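Local coordinates for protein putative metal-dependent phosphoesterase (PDB 3O0F) that hydrolyses phosphoester bonds with a cluster of iron and zinc ions and binds adenosine monophosphate beside it, and may act as a 5'-3' exonuclease on nucleic acids, at residues G145-A150 / D164-A169. Numbering follows the deposited sequence.
Sequences GRPHIA and DAFADA. With AMP (adenosine monophosphate), chain B.
Two short helical pieces of this PHP-domain enzyme meet to form one wall of the AMP pocket, the start of helix 146-155 holding the phosphate and helix 162-166 supplying a ring for the base. Phe166 lays one face of its ring against the adenine, with AMP N3 3.5 Å above the plane and over the ring centre. Arg146 NH2 and Pro147 CD, from helix 146-155, lie at that ring's edge; Ala150 CB of the same helix sits 3.8 Å from Phe166 CE2. The guanidinium of Arg146 crosses obliquely, its plane 69° from the phenyl, so that Phe166 CE1 comes over its face. Bends at chi2 and chi3 bring Arg146 NH1 2.7 Å from AMP O3P in a nearly straight bond (173°), and NH2 is held by Val170 O. An alanine at Arg146 would lose both bonds and the guanidinium beside Phe166, and would probably weaken the grip on the phosphate. Away from the nucleotide, the methyls Ala150 CB and Ala165 CB meet at 3.6 Å, small enough for their CA atoms to stand 5.4 Å apart. At the helix start, Arg146 N donates to AMP O2P at 2.9 Å, and Gly145 CA packs 3.3 Å from that same oxygen.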
loop_
_atom_site.group_PDB
_atom_site.type_symbol
_atom_site.label_atom_id
_atom_site.label_comp_id
_atom_site.label_asym_id
_atom_site.label_seq_id
_atom_site.Cartn_x
_atom_site.Cartn_y
_atom_site.Cartn_z
ATOM N N GLY A 145 -5.977 4.866 9.701
ATOM C CA GLY A 145 -4.699 4.678 10.355
ATOM C C GLY A 145 -4.119 6.005 10.778
ATOM O O GLY A 145 -4.836 6.999 10.891
ATOM N N ARG A 146 -2.807 6.023 11.007
ATOM C CA ARG A 146 -2.124 7.267 11.420
ATOM C C ARG A 146 -2.250 8.446 10.457
ATOM O O ARG A 146 -2.310 9.590 10.919
ATOM C CB ARG A 146 -0.663 6.990 11.794
ATOM C CG ARG A 146 -0.529 6.277 13.152
ATOM C CD ARG A 146 0.645 5.346 13.155
ATOM N NE ARG A 146 1.904 6.034 13.028
ATOM C CZ ARG A 146 2.966 5.614 12.345
ATOM N NH1 ARG A 146 2.957 4.500 11.639
ATOM N NH2 ARG A 146 4.056 6.365 12.340
ATOM N N PRO A 147 -2.280 8.214 9.130
ATOM C CA PRO A 147 -2.439 9.386 8.265
ATOM C C PRO A 147 -3.661 10.254 8.528
ATOM O O PRO A 147 -3.575 11.457 8.353
ATOM C CB PRO A 147 -2.532 8.775 6.866
ATOM C CG PRO A 147 -1.693 7.586 6.950
ATOM C CD PRO A 147 -2.003 7.006 8.320
ATOM N N HIS A 148 -4.773 9.644 8.931
ATOM C CA HIS A 148 -5.975 10.357 9.262
ATOM C C HIS A 148 -5.843 11.148 10.558
ATOM O O HIS A 148 -6.406 12.219 10.666
ATOM C CB HIS A 148 -7.180 9.400 9.313
ATOM C CG HIS A 148 -7.346 8.618 8.050
ATOM N ND1 HIS A 148 -6.809 7.364 7.883
ATOM C CD2 HIS A 148 -7.912 8.946 6.868
ATOM C CE1 HIS A 148 -7.033 6.952 6.649
ATOM N NE2 HIS A 148 -7.732 7.885 6.022
ATOM N N ILE A 149 -5.101 10.618 11.525
ATOM C CA ILE A 149 -4.701 11.388 12.692
ATOM C C ILE A 149 -3.823 12.572 12.273
ATOM O O ILE A 149 -4.067 13.704 12.686
ATOM C CB ILE A 149 -3.903 10.566 13.743
ATOM C CG1 ILE A 149 -4.654 9.307 14.185
ATOM C CG2 ILE A 149 -3.590 11.449 14.980
ATOM C CD1 ILE A 149 -3.934 8.510 15.300
ATOM N N ALA A 150 -2.785 12.319 11.479
ATOM C CA ALA A 150 -1.913 13.413 11.015
ATOM C C ALA A 150 -2.736 14.487 10.335
ATOM O O ALA A 150 -2.590 15.663 10.645
ATOM C CB ALA A 150 -0.821 12.886 10.071
ATOM N N ASP A 164 4.979 16.480 8.488
ATOM C CA ASP A 164 5.445 17.125 9.735
ATOM C C ASP A 164 4.933 16.379 10.944
ATOM O O ASP A 164 5.672 16.157 11.917
ATOM C CB ASP A 164 4.945 18.577 9.860
ATOM C CG ASP A 164 5.590 19.534 8.850
ATOM O OD1 ASP A 164 6.680 19.246 8.332
ATOM O OD2 ASP A 164 4.992 20.593 8.583
ATOM N N ALA A 165 3.658 15.998 10.893
ATOM C CA ALA A 165 3.036 15.303 12.009
ATOM C C ALA A 165 3.765 14.014 12.279
ATOM O O ALA A 165 4.095 13.696 13.434
ATOM C CB ALA A 165 1.534 15.055 11.741
ATOM N N PHE A 166 4.054 13.285 11.202
ATOM C CA PHE A 166 4.781 11.998 11.275
ATOM C C PHE A 166 6.215 12.138 11.816
ATOM O O PHE A 166 6.732 11.227 12.475
ATOM C CB PHE A 166 4.791 11.315 9.898
ATOM C CG PHE A 166 3.599 10.447 9.661
ATOM C CD1 PHE A 166 3.556 9.157 10.198
ATOM C CD2 PHE A 166 2.515 10.901 8.930
ATOM C CE1 PHE A 166 2.473 8.340 9.991
ATOM C CE2 PHE A 166 1.420 10.095 8.724
ATOM C CZ PHE A 166 1.390 8.813 9.255
ATOM N N ALA A 167 6.847 13.283 11.544
ATOM C CA ALA A 167 8.147 13.616 12.147
ATOM C C ALA A 167 8.069 13.845 13.678
ATOM O O ALA A 167 9.104 13.890 14.351
ATOM C CB ALA A 167 8.761 14.858 11.449
ATOM N N ASP A 168 6.865 13.984 14.234
ATOM C CA ASP A 168 6.700 14.345 15.645
ATOM C C ASP A 168 5.653 13.459 16.366
ATOM O O ASP A 168 5.905 12.265 16.580
ATOM C CB ASP A 168 6.390 15.852 15.742
ATOM C CG ASP A 168 6.430 16.397 17.192
ATOM O OD1 ASP A 168 6.828 15.679 18.135
ATOM O OD2 ASP A 168 6.045 17.564 17.394
ATOM N N ALA A 169 4.494 14.026 16.715
ATOM C CA ALA A 169 3.520 13.370 17.588
ATOM C C ALA A 169 3.042 12.028 17.052
ATOM O O ALA A 169 2.796 11.132 17.828
ATOM C CB ALA A 169 2.323 14.276 17.822
HETATM P P AMP B . -0.246 3.066 10.180
HETATM O O1P AMP B . -0.275 1.874 9.294
HETATM O O2P AMP B . -1.648 3.403 10.617
HETATM O O3P AMP B . 0.765 2.991 11.326
HETATM O "O5'" AMP B . 0.220 4.298 9.262
HETATM C "C5'" AMP B . 1.529 4.338 8.750
HETATM C "C4'" AMP B . 1.411 4.634 7.286
HETATM O "O4'" AMP B . 1.143 6.038 7.022
HETATM C "C3'" AMP B . 2.700 4.268 6.558
HETATM O "O3'" AMP B . 2.472 3.090 5.796
HETATM C "C2'" AMP B . 2.806 5.476 5.642
HETATM O "O2'" AMP B . 3.823 5.653 4.655
HETATM C "C1'" AMP B . 1.483 6.227 5.649
HETATM N N9 AMP B . 1.616 7.641 5.253
HETATM C C8 AMP B . 0.744 8.296 4.483
HETATM N N7 AMP B . 1.139 9.575 4.311
HETATM C C5 AMP B . 2.289 9.748 4.983
HETATM C C6 AMP B . 3.234 10.854 5.212
HETATM N N6 AMP B . 3.035 12.095 4.661
HETATM N N1 AMP B . 4.295 10.594 6.003
HETATM C C2 AMP B . 4.530 9.397 6.569
HETATM N N3 AMP B . 3.714 8.348 6.395
HETATM C C4 AMP B . 2.604 8.462 5.617
#